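PDB 3R4S: botulinum neurotoxin type C1 from Clostridium botulinum, which binds gangliosides on nerve cells through its receptor-binding domain, allowing entry of the toxin, whose zinc protease part then probably blocks neurotransmitter release. Local coordinates for residues L308-F322 with G342-F356. Numbering follows the deposited sequence.
Sequences LYFDMTINNKAYNLF and GLREQTKDINDNIIF. With SIA (N-acetyl-alpha-neuraminic acid), chain D; SLB (N-acetyl-beta-neuraminic acid), chain C.
The Phe322 ring takes the aliphatic part of Arg344 on one face, CB standing 4.0 Å from the ring centroid in a CH-pi contact, while the amide of Asn353 reaches its edge with ND2 at CD2. With CG held between its backbone N and carbonyl carbon (chi1 63°), Arg344 runs over this ring before NH1 meets a lone pair of Asn353 OD1 at 2.9 Å, almost in the guanidinium plane. The Tyr309 ring is approached obliquely by Ile354 CD1, 3.6 Å from CG, and by Ile350 CD1 at CE2; O1A of the sialic acid SIA and Asp311 OD1 lie at its edge, in plane, and O1A accepts a 2.7 Å bond from Tyr309 OH. On the opposite face of the sheet, Leu343 sets CD2 against Leu321 CD1, with CD1 touching both Met312 SD and Ile314 CD1, and also touches Ala266 and Ile271. These strands belong to the beta-trefoil half of the receptor-binding domain: the hairpin 308-322, closed by a type I' turn, pairs antiparallel with 342-345 through Asn320–Arg344 and Phe322–Gly342, and with the returning chain through Leu308–Phe356. Water 1 bridges both hairpin strands and the 3-10 segment 352-354, accepting from Phe310 N and donating to the Leu321 and Ile354 carbonyls. Beyond Glu345, SIA is bound against the hairpin and residues 346-350. Asn320 ND2 gives O8 a nearly straight bond (3.0 Å, 169°), Gln346 OE1 accepts from N5 at 2.8 Å, and the Thr347 backbone grips O9 through N and O7 through O. The extended Gln346 also places NE2 3.2 Å from Asp311 OD1, and water 2 links this amide to Asp311 OD2 and the sugar carboxylate. Toward the hairpin turn, Tyr319 OH and Ile314 CD1 approach the acetyl methyl of the second sialic acid, SLB.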
ATOM      1  N   LEU A 308       4.586   7.186  21.354  1.00 23.36           N
ATOM      2  CA  LEU A 308       5.448   6.031  21.179  1.00 23.30           C
ATOM      3  C   LEU A 308       6.917   6.435  21.161  1.00 22.48           C
ATOM      4  O   LEU A 308       7.247   7.622  21.250  1.00 23.55           O
ATOM      5  CB  LEU A 308       5.043   5.275  19.895  1.00 18.13           C
ATOM      6  CG  LEU A 308       4.934   6.105  18.608  1.00 22.28           C
ATOM      7  CD1 LEU A 308       6.319   6.454  18.081  1.00 23.70           C
ATOM      8  CD2 LEU A 308       4.133   5.395  17.514  1.00 21.18           C
ATOM      9  N   TYR A 309       7.802   5.445  21.073  1.00 20.21           N
ATOM     10  CA  TYR A 309       9.225   5.716  20.890  1.00 21.81           C
ATOM     11  C   TYR A 309       9.801   4.611  20.021  1.00 22.10           C
ATOM     12  O   TYR A 309       9.103   3.648  19.705  1.00 24.27           O
ATOM     13  CB  TYR A 309       9.961   5.816  22.238  1.00 21.69           C
ATOM     14  CG  TYR A 309       9.968   4.529  23.042  1.00 20.56           C
ATOM     15  CD1 TYR A 309      11.011   3.616  22.927  1.00 24.40           C
ATOM     16  CD2 TYR A 309       8.932   4.231  23.921  1.00 21.25           C
ATOM     17  CE1 TYR A 309      11.027   2.438  23.676  1.00 23.87           C
ATOM     18  CE2 TYR A 309       8.932   3.057  24.673  1.00 24.08           C
ATOM     19  CZ  TYR A 309       9.981   2.163  24.546  1.00 30.22           C
ATOM     20  OH  TYR A 309       9.978   0.987  25.282  1.00 28.75           O
ATOM     21  N   PHE A 310      11.060   4.749  19.620  1.00 19.75           N
ATOM     22  CA  PHE A 310      11.672   3.789  18.704  1.00 22.78           C
ATOM     23  C   PHE A 310      12.940   3.158  19.292  1.00 25.49           C
ATOM     24  O   PHE A 310      13.790   3.865  19.831  1.00 23.57           O
ATOM     25  CB  PHE A 310      12.033   4.487  17.385  1.00 19.55           C
ATOM     26  CG  PHE A 310      10.855   5.127  16.680  1.00 20.84           C
ATOM     27  CD1 PHE A 310      10.045   4.384  15.830  1.00 21.21           C
ATOM     28  CD2 PHE A 310      10.576   6.481  16.853  1.00 23.52           C
ATOM     29  CE1 PHE A 310       8.956   4.976  15.174  1.00 24.04           C
ATOM     30  CE2 PHE A 310       9.504   7.085  16.195  1.00 21.28           C
ATOM     31  CZ  PHE A 310       8.687   6.326  15.360  1.00 20.25           C
ATOM     32  N   ASP A 311      13.068   1.838  19.156  1.00 24.30           N
ATOM     33  CA  ASP A 311      14.288   1.110  19.511  1.00 20.69           C
ATOM     34  C   ASP A 311      15.069   0.730  18.272  1.00 25.83           C
ATOM     35  O   ASP A 311      14.486   0.402  17.234  1.00 25.21           O
ATOM     36  CB  ASP A 311      13.953  -0.179  20.252  1.00 25.60           C
ATOM     37  CG  ASP A 311      13.406   0.072  21.627  1.00 28.53           C
ATOM     38  OD1 ASP A 311      13.648   1.177  22.165  1.00 28.43           O
ATOM     39  OD2 ASP A 311      12.732  -0.831  22.162  1.00 26.15           O
ATOM     40  N   MET A 312      16.394   0.774  18.388  1.00 25.00           N
ATOM     41  CA  MET A 312      17.284   0.233  17.374  1.00 26.87           C
ATOM     42  C   MET A 312      18.401  -0.591  18.040  1.00 33.62           C
ATOM     43  O   MET A 312      19.037  -0.146  18.999  1.00 29.92           O
ATOM     44  CB  MET A 312      17.882   1.350  16.525  1.00 25.31           C
ATOM     45  CG  MET A 312      18.845   0.860  15.454  1.00 26.65           C
ATOM     46  SD  MET A 312      19.555   2.204  14.493  1.00 29.60           S
ATOM     47  CE  MET A 312      18.131   2.749  13.539  1.00 29.31           C
ATOM     48  N   THR A 313      18.624  -1.801  17.544  1.00 35.01           N
ATOM     49  CA  THR A 313      19.669  -2.652  18.104  1.00 36.45           C
ATOM     50  C   THR A 313      20.869  -2.715  17.168  1.00 38.62           C
ATOM     51  O   THR A 313      20.736  -3.029  15.983  1.00 38.10           O
ATOM     52  CB  THR A 313      19.147  -4.069  18.398  1.00 38.81           C
ATOM     53  OG1 THR A 313      18.221  -4.015  19.491  1.00 40.47           O
ATOM     54  CG2 THR A 313      20.294  -4.994  18.772  1.00 39.92           C
ATOM     55  N   ILE A 314      22.038  -2.386  17.702  1.00 37.01           N
ATOM     56  CA  ILE A 314      23.285  -2.481  16.951  1.00 38.01           C
ATOM     57  C   ILE A 314      24.313  -3.259  17.773  1.00 43.80           C
ATOM     58  O   ILE A 314      24.517  -2.969  18.956  1.00 42.03           O
ATOM     59  CB  ILE A 314      23.856  -1.096  16.643  1.00 38.69           C
ATOM     60  CG1 ILE A 314      22.838  -0.268  15.861  1.00 36.87           C
ATOM     61  CG2 ILE A 314      25.175  -1.221  15.887  1.00 39.11           C
ATOM     62  CD1 ILE A 314      23.252   1.171  15.671  1.00 35.45           C
ATOM     63  N   ASN A 315      24.946  -4.249  17.150  1.00 44.76           N
ATOM     64  CA  ASN A 315      25.940  -5.079  17.831  1.00 47.11           C
ATOM     65  C   ASN A 315      25.436  -5.558  19.188  1.00 48.05           C
ATOM     66  O   ASN A 315      26.145  -5.473  20.194  1.00 46.77           O
ATOM     67  CB  ASN A 315      27.267  -4.324  17.980  1.00 46.39           C
ATOM     68  CG  ASN A 315      27.899  -3.984  16.634  1.00 53.33           C
ATOM     69  OD1 ASN A 315      28.561  -2.953  16.485  1.00 56.34           O
ATOM     70  ND2 ASN A 315      27.686  -4.848  15.642  1.00 54.61           N
ATOM     71  N   ASN A 316      24.198  -6.040  19.201  1.00 45.61           N
ATOM     72  CA  ASN A 316      23.563  -6.579  20.406  1.00 46.52           C
ATOM     73  C   ASN A 316      23.340  -5.609  21.564  1.00 45.74           C
ATOM     74  O   ASN A 316      23.011  -6.023  22.674  1.00 51.27           O
ATOM     75  CB  ASN A 316      24.293  -7.832  20.883  1.00 52.86           C
ATOM     76  CG  ASN A 316      24.094  -9.001  19.943  1.00 58.19           C
ATOM     77  OD1 ASN A 316      25.045  -9.491  19.332  1.00 60.10           O
ATOM     78  ND2 ASN A 316      22.847  -9.443  19.805  1.00 53.04           N
ATOM     79  N   LYS A 317      23.505  -4.320  21.302  1.00 44.07           N
ATOM     80  CA  LYS A 317      23.137  -3.302  22.278  1.00 38.84           C
ATOM     81  C   LYS A 317      21.878  -2.593  21.778  1.00 41.63           C
ATOM     82  O   LYS A 317      21.792  -2.239  20.598  1.00 41.52           O
ATOM     83  CB  LYS A 317      24.269  -2.296  22.446  1.00 40.91           C
ATOM     84  CG  LYS A 317      23.934  -1.146  23.385  1.00 47.51           C
ATOM     85  CD  LYS A 317      24.498  -1.382  24.783  1.00 54.19           C
ATOM     86  CE  LYS A 317      26.011  -1.253  24.792  1.00 59.87           C
ATOM     87  NZ  LYS A 317      26.435   0.159  24.557  1.00 57.26           N
ATOM     88  N   ALA A 318      20.907  -2.388  22.663  1.00 38.77           N
ATOM     89  CA  ALA A 318      19.639  -1.767  22.277  1.00 38.99           C
ATOM     90  C   ALA A 318      19.598  -0.286  22.650  1.00 38.96           C
ATOM     91  O   ALA A 318      19.818   0.080  23.807  1.00 40.62           O
ATOM     92  CB  ALA A 318      18.460  -2.514  22.902  1.00 36.67           C
ATOM     93  N   TYR A 319      19.320   0.557  21.659  1.00 33.76           N
ATOM     94  CA  TYR A 319      19.223   2.000  21.861  1.00 30.99           C
ATOM     95  C   TYR A 319      17.796   2.530  21.675  1.00 29.37           C
ATOM     96  O   TYR A 319      16.918   1.823  21.191  1.00 30.07           O
ATOM     97  CB  TYR A 319      20.111   2.717  20.851  1.00 29.40           C
ATOM     98  CG  TYR A 319      21.573   2.330  20.875  1.00 32.54           C
ATOM     99  CD1 TYR A 319      22.498   3.072  21.603  1.00 31.83           C
ATOM    100  CD2 TYR A 319      22.034   1.243  20.145  1.00 34.85           C
ATOM    101  CE1 TYR A 319      23.843   2.731  21.614  1.00 36.33           C
ATOM    102  CE2 TYR A 319      23.372   0.894  20.149  1.00 37.80           C
ATOM    103  CZ  TYR A 319      24.273   1.641  20.885  1.00 42.00           C
ATOM    104  OH  TYR A 319      25.603   1.296  20.889  1.00 39.63           O
ATOM    105  N   ASN A 320      17.585   3.785  22.061  1.00 27.04           N
ATOM    106  CA  ASN A 320      16.397   4.540  21.685  1.00 25.78           C
ATOM    107  C   ASN A 320      16.831   5.606  20.695  1.00 26.95           C
ATOM    108  O   ASN A 320      17.897   6.205  20.851  1.00 26.62           O
ATOM    109  CB  ASN A 320      15.799   5.276  22.890  1.00 21.27           C
ATOM    110  CG  ASN A 320      15.317   4.341  23.981  1.00 28.20           C
ATOM    111  OD1 ASN A 320      15.589   4.563  25.161  1.00 30.08           O
ATOM    112  ND2 ASN A 320      14.581   3.303  23.598  1.00 26.52           N
ATOM    113  N   LEU A 321      16.008   5.872  19.690  1.00 23.45           N
ATOM    114  CA  LEU A 321      16.178   7.099  18.932  1.00 22.11           C
ATOM    115  C   LEU A 321      15.832   8.227  19.890  1.00 22.28           C
ATOM    116  O   LEU A 321      14.956   8.073  20.749  1.00 20.61           O
ATOM    117  CB  LEU A 321      15.247   7.125  17.713  1.00 23.08           C
ATOM    118  CG  LEU A 321      15.742   6.453  16.435  1.00 23.60           C
ATOM    119  CD1 LEU A 321      15.983   4.960  16.644  1.00 21.47           C
ATOM    120  CD2 LEU A 321      14.744   6.686  15.310  1.00 24.69           C
ATOM    121  N   PHE A 322      16.522   9.352  19.772  1.00 20.40           N
ATOM    122  CA  PHE A 322      16.215  10.482  20.637  1.00 21.38           C
ATOM    123  C   PHE A 322      16.562  11.789  19.959  1.00 21.16           C
ATOM    124  O   PHE A 322      17.420  11.838  19.079  1.00 23.17           O
ATOM    125  CB  PHE A 322      16.916  10.367  22.012  1.00 25.33           C
ATOM    126  CG  PHE A 322      18.370  10.832  22.022  1.00 22.94           C
ATOM    127  CD1 PHE A 322      19.347  10.127  21.334  1.00 22.79           C
ATOM    128  CD2 PHE A 322      18.749  11.951  22.756  1.00 25.04           C
ATOM    129  CE1 PHE A 322      20.675  10.546  21.347  1.00 28.19           C
ATOM    130  CE2 PHE A 322      20.075  12.375  22.786  1.00 30.71           C
ATOM    131  CZ  PHE A 322      21.040  11.675  22.083  1.00 27.48           C
ATOM    132  N   GLY A 342      19.411  11.003  17.143  1.00 23.98           N
ATOM    133  CA  GLY A 342      20.507  10.068  17.282  1.00 21.88           C
ATOM    134  C   GLY A 342      20.097   8.907  18.150  1.00 27.77           C
ATOM    135  O   GLY A 342      18.898   8.642  18.320  1.00 25.20           O
ATOM    136  N   LEU A 343      21.081   8.194  18.687  1.00 26.76           N
ATOM    137  CA  LEU A 343      20.811   7.008  19.489  1.00 28.44           C
ATOM    138  C   LEU A 343      21.419   7.108  20.883  1.00 31.40           C
ATOM    139  O   LEU A 343      22.571   7.509  21.045  1.00 29.85           O
ATOM    140  CB  LEU A 343      21.331   5.754  18.781  1.00 27.21           C
ATOM    141  CG  LEU A 343      20.816   5.516  17.360  1.00 30.17           C
ATOM    142  CD1 LEU A 343      21.772   4.622  16.585  1.00 21.61           C
ATOM    143  CD2 LEU A 343      19.418   4.914  17.389  1.00 24.09           C
ATOM    144  N   ARG A 344      20.631   6.735  21.885  1.00 27.94           N
ATOM    145  CA  ARG A 344      21.086   6.736  23.268  1.00 29.93           C
ATOM    146  C   ARG A 344      20.729   5.420  23.943  1.00 32.81           C
ATOM    147  O   ARG A 344      19.736   4.772  23.602  1.00 28.31           O
ATOM    148  CB  ARG A 344      20.462   7.888  24.045  1.00 31.30           C
ATOM    149  CG  ARG A 344      18.949   7.784  24.146  1.00 30.95           C
ATOM    150  CD  ARG A 344      18.377   8.813  25.104  1.00 36.64           C
ATOM    151  NE  ARG A 344      18.819   8.576  26.475  1.00 40.85           N
ATOM    152  CZ  ARG A 344      18.426   9.301  27.518  1.00 43.13           C
ATOM    153  NH1 ARG A 344      17.579  10.312  27.347  1.00 41.38           N
ATOM    154  NH2 ARG A 344      18.873   9.016  28.734  1.00 39.76           N
ATOM    155  N   GLU A 345      21.545   5.034  24.914  1.00 34.92           N
ATOM    156  CA  GLU A 345      21.314   3.812  25.661  1.00 34.83           C
ATOM    157  C   GLU A 345      19.977   3.864  26.363  1.00 31.09           C
ATOM    158  O   GLU A 345      19.593   4.897  26.908  1.00 33.55           O
ATOM    159  CB  GLU A 345      22.426   3.600  26.694  1.00 38.82           C
ATOM    160  CG  GLU A 345      23.760   3.220  26.090  1.00 41.57           C
ATOM    161  CD  GLU A 345      24.816   2.994  27.150  1.00 50.86           C
ATOM    162  OE1 GLU A 345      24.470   2.472  28.233  1.00 51.13           O
ATOM    163  OE2 GLU A 345      25.988   3.344  26.903  1.00 47.75           O
ATOM    164  N   GLN A 346      19.279   2.736  26.356  1.00 32.71           N
ATOM    165  CA  GLN A 346      17.998   2.629  27.037  1.00 36.55           C
ATOM    166  C   GLN A 346      18.173   2.833  28.533  1.00 37.66           C
ATOM    167  O   GLN A 346      19.232   2.544  29.083  1.00 38.71           O
ATOM    168  CB  GLN A 346      17.365   1.267  26.769  1.00 35.10           C
ATOM    169  CG  GLN A 346      17.023   1.034  25.315  1.00 33.45           C
ATOM    170  CD  GLN A 346      16.287  -0.269  25.100  1.00 35.45           C
ATOM    171  OE1 GLN A 346      16.192  -1.092  26.010  1.00 38.43           O
ATOM    172  NE2 GLN A 346      15.762  -0.466  23.892  1.00 33.06           N
ATOM    173  N   THR A 347      17.135   3.341  29.185  1.00 34.95           N
ATOM    174  CA  THR A 347      17.149   3.491  30.631  1.00 36.86           C
ATOM    175  C   THR A 347      15.899   2.835  31.182  1.00 40.14           C
ATOM    176  O   THR A 347      15.038   2.386  30.424  1.00 35.57           O
ATOM    177  CB  THR A 347      17.181   4.975  31.073  1.00 40.91           C
ATOM    178  OG1 THR A 347      16.039   5.665  30.548  1.00 40.51           O
ATOM    179  CG2 THR A 347      18.445   5.659  30.592  1.00 35.82           C
ATOM    180  N   LYS A 348      15.797   2.785  32.503  1.00 39.82           N
ATOM    181  CA  LYS A 348      14.671   2.128  33.149  1.00 42.76           C
ATOM    182  C   LYS A 348      13.385   2.911  32.898  1.00 40.01           C
ATOM    183  O   LYS A 348      12.307   2.334  32.739  1.00 36.45           O
ATOM    184  CB  LYS A 348      14.931   1.994  34.654  1.00 45.12           C
ATOM    185  CG  LYS A 348      13.797   1.334  35.428  1.00 52.54           C
ATOM    186  CD  LYS A 348      13.914   1.614  36.927  1.00 57.13           C
ATOM    187  CE  LYS A 348      12.683   1.143  37.696  1.00 60.14           C
ATOM    188  NZ  LYS A 348      12.543  -0.343  37.710  1.00 69.63           N
ATOM    189  N   ASP A 349      13.507   4.231  32.859  1.00 40.56           N
ATOM    190  CA  ASP A 349      12.351   5.096  32.656  1.00 42.40           C
ATOM    191  C   ASP A 349      12.367   5.745  31.275  1.00 40.41           C
ATOM    192  O   ASP A 349      13.435   6.018  30.728  1.00 38.64           O
ATOM    193  CB  ASP A 349      12.318   6.180  33.729  1.00 47.12           C
ATOM    194  CG  ASP A 349      12.112   5.615  35.121  1.00 53.38           C
ATOM    195  OD1 ASP A 349      11.226   4.746  35.285  1.00 53.71           O
ATOM    196  OD2 ASP A 349      12.831   6.044  36.048  1.00 58.33           O
ATOM    197  N   ILE A 350      11.181   5.986  30.721  1.00 36.10           N
ATOM    198  CA  ILE A 350      11.045   6.697  29.450  1.00 36.39           C
ATOM    199  C   ILE A 350      11.454   8.156  29.614  1.00 33.68           C
ATOM    200  O   ILE A 350      10.797   8.909  30.333  1.00 39.55           O
ATOM    201  CB  ILE A 350       9.577   6.686  28.943  1.00 35.14           C
ATOM    202  CG1 ILE A 350       8.990   5.273  28.973  1.00 34.22           C
ATOM    203  CG2 ILE A 350       9.478   7.308  27.556  1.00 34.06           C
ATOM    204  CD1 ILE A 350       9.705   4.301  28.095  1.00 33.91           C
ATOM    205  N   ASN A 351      12.536   8.565  28.961  1.00 29.52           N
ATOM    206  CA  ASN A 351      12.912   9.976  28.970  1.00 30.85           C
ATOM    207  C   ASN A 351      12.179  10.786  27.897  1.00 30.53           C
ATOM    208  O   ASN A 351      11.912  10.290  26.810  1.00 30.17           O
ATOM    209  CB  ASN A 351      14.422  10.132  28.803  1.00 30.86           C
ATOM    210  CG  ASN A 351      15.186   9.757  30.065  1.00 46.35           C
ATOM    211  OD1 ASN A 351      15.781   8.679  30.152  1.00 45.40           O
ATOM    212  ND2 ASN A 351      15.154  10.641  31.059  1.00 43.18           N
ATOM    213  N   ASP A 352      11.886  12.042  28.209  1.00 29.84           N
ATOM    214  CA  ASP A 352      11.130  12.908  27.321  1.00 27.98           C
ATOM    215  C   ASP A 352      11.703  12.968  25.906  1.00 28.31           C
ATOM    216  O   ASP A 352      10.948  13.019  24.933  1.00 25.09           O
ATOM    217  CB  ASP A 352      11.032  14.330  27.884  1.00 30.37           C
ATOM    218  CG  ASP A 352      10.305  15.282  26.928  1.00 32.28           C
ATOM    219  OD1 ASP A 352       9.056  15.314  26.971  1.00 33.21           O
ATOM    220  OD2 ASP A 352      10.977  15.978  26.124  1.00 33.47           O
ATOM    221  N   ASN A 353      13.027  12.973  25.788  1.00 23.80           N
ATOM    222  CA  ASN A 353      13.645  13.182  24.480  1.00 24.36           C
ATOM    223  C   ASN A 353      13.560  11.992  23.527  1.00 21.00           C
ATOM    224  O   ASN A 353      14.026  12.077  22.389  1.00 23.86           O
ATOM    225  CB  ASN A 353      15.080  13.729  24.585  1.00 24.81           C
ATOM    226  CG  ASN A 353      16.044  12.763  25.265  1.00 32.63           C
ATOM    227  OD1 ASN A 353      15.760  11.574  25.409  1.00 28.67           O
ATOM    228  ND2 ASN A 353      17.202  13.282  25.685  1.00 29.91           N
ATOM    229  N   ILE A 354      12.944  10.897  23.958  1.00 22.59           N
ATOM    230  CA  ILE A 354      12.703   9.793  23.019  1.00 23.25           C
ATOM    231  C   ILE A 354      11.244   9.701  22.576  1.00 24.20           C
ATOM    232  O   ILE A 354      10.896   8.853  21.745  1.00 22.59           O
ATOM    233  CB  ILE A 354      13.092   8.420  23.590  1.00 23.83           C
ATOM    234  CG1 ILE A 354      12.045   7.959  24.609  1.00 23.68           C
ATOM    235  CG2 ILE A 354      14.529   8.442  24.152  1.00 22.82           C
ATOM    236  CD1 ILE A 354      12.225   6.526  25.044  1.00 26.72           C
ATOM    237  N   ILE A 355      10.399  10.579  23.107  1.00 23.33           N
ATOM    238  CA  ILE A 355       8.953  10.456  22.906  1.00 22.92           C
ATOM    239  C   ILE A 355       8.437  11.129  21.627  1.00 23.83           C
ATOM    240  O   ILE A 355       8.728  12.300  21.366  1.00 24.40           O
ATOM    241  CB  ILE A 355       8.168  10.968  24.141  1.00 25.27           C
ATOM    242  CG1 ILE A 355       8.626  10.229  25.405  1.00 24.54           C
ATOM    243  CG2 ILE A 355       6.660  10.799  23.940  1.00 20.96           C
ATOM    244  CD1 ILE A 355       7.934  10.711  26.668  1.00 23.13           C
ATOM    245  N   PHE A 356       7.689  10.368  20.829  1.00 22.23           N
ATOM    246  CA  PHE A 356       7.092  10.881  19.593  1.00 21.79           C
ATOM    247  C   PHE A 356       5.594  10.568  19.499  1.00 24.57           C
ATOM    248  O   PHE A 356       5.072   9.700  20.228  1.00 22.28           O
ATOM    249  CB  PHE A 356       7.824  10.326  18.367  1.00 21.09           C
ATOM    250  CG  PHE A 356       9.259  10.771  18.272  1.00 23.82           C
ATOM    251  CD1 PHE A 356       9.585  11.960  17.638  1.00 18.57           C
ATOM    252  CD2 PHE A 356      10.277  10.014  18.846  1.00 19.04           C
ATOM    253  CE1 PHE A 356      10.902  12.389  17.557  1.00 20.88           C
ATOM    254  CE2 PHE A 356      11.594  10.432  18.771  1.00 22.86           C
ATOM    255  CZ  PHE A 356      11.913  11.623  18.127  1.00 20.00           C
TER
HETATM  256  C1  SIA D6859      12.084  -1.764  25.336  1.00 35.83           C
HETATM  257  C2  SIA D6859      11.606  -1.808  26.771  1.00 36.00           C
HETATM  258  C3  SIA D6859      12.169  -3.021  27.514  1.00 34.15           C
HETATM  259  C4  SIA D6859      13.621  -2.863  27.932  1.00 38.78           C
HETATM  260  C5  SIA D6859      13.837  -1.517  28.597  1.00 38.27           C
HETATM  261  C6  SIA D6859      13.360  -0.420  27.652  1.00 37.29           C
HETATM  262  C7  SIA D6859      13.590   0.989  28.190  1.00 34.41           C
HETATM  263  C8  SIA D6859      13.061   2.025  27.199  1.00 34.03           C
HETATM  264  C9  SIA D6859      13.521   3.428  27.581  1.00 26.40           C
HETATM  265  C10 SIA D6859      15.870  -1.171  29.862  1.00 39.28           C
HETATM  266  C11 SIA D6859      17.369  -1.031  29.839  1.00 37.30           C
HETATM  267  N5  SIA D6859      15.280  -1.374  28.681  1.00 35.48           N
HETATM  268  O1A SIA D6859      12.068  -0.652  24.744  1.00 33.23           O
HETATM  269  O1B SIA D6859      12.465  -2.823  24.780  1.00 33.55           O
HETATM  270  O2  SIA D6859      10.176  -1.892  26.744  1.00 35.85           O
HETATM  271  O4  SIA D6859      13.966  -3.898  28.858  1.00 42.37           O
HETATM  272  O6  SIA D6859      11.961  -0.579  27.407  1.00 33.26           O
HETATM  273  O7  SIA D6859      12.891   1.144  29.433  1.00 36.61           O
HETATM  274  O8  SIA D6859      13.500   1.707  25.864  1.00 31.58           O
HETATM  275  O9  SIA D6859      14.912   3.526  27.262  1.00 27.85           O
HETATM  276  O10 SIA D6859      15.225  -1.099  30.898  1.00 37.25           O
HETATM  277  C1  SLB C6875      31.540   0.846  12.281  1.00 46.66           C
HETATM  278  C2  SLB C6875      30.560   0.820  13.423  1.00 45.06           C
HETATM  279  C3  SLB C6875      29.151   1.080  12.878  1.00 37.89           C
HETATM  280  C4  SLB C6875      28.138   1.195  14.013  1.00 36.26           C
HETATM  281  C5  SLB C6875      28.567   2.307  14.943  1.00 34.21           C
HETATM  282  C6  SLB C6875      29.979   2.026  15.465  1.00 42.79           C
HETATM  283  C7  SLB C6875      30.437   3.230  16.275  1.00 41.90           C
HETATM  284  C8  SLB C6875      31.731   2.916  17.043  1.00 51.88           C
HETATM  285  C9  SLB C6875      32.175   4.096  17.903  1.00 48.90           C
HETATM  286  C10 SLB C6875      27.026   3.222  16.621  1.00 32.49           C
HETATM  287  C11 SLB C6875      26.203   2.888  17.827  1.00 30.37           C
HETATM  288  N5  SLB C6875      27.703   2.193  16.110  1.00 36.16           N
HETATM  289  O1A SLB C6875      31.889   1.942  11.782  1.00 47.92           O
HETATM  290  O1B SLB C6875      31.956  -0.254  11.856  1.00 54.15           O
HETATM  291  O2  SLB C6875      30.613  -0.489  13.998  1.00 45.01           O
HETATM  292  O4  SLB C6875      26.837   1.500  13.499  1.00 40.58           O
HETATM  293  O6  SLB C6875      30.938   1.787  14.416  1.00 38.98           O
HETATM  294  O7  SLB C6875      30.635   4.304  15.336  1.00 37.53           O
HETATM  295  O8  SLB C6875      31.554   1.761  17.876  1.00 53.06           O
HETATM  296  O9  SLB C6875      32.907   5.005  17.074  1.00 52.29           O
HETATM  297  O10 SLB C6875      27.066   4.353  16.147  1.00 31.71           O
HETATM  298  O   HOH W   1      12.399   7.162  20.160  1.00 19.43           O
HETATM  299  O   HOH W   2      14.709  -2.963  23.401  1.00 34.99           O
HETATM  300  O   HOH W   3      16.863   6.535  26.768  1.00 38.87           O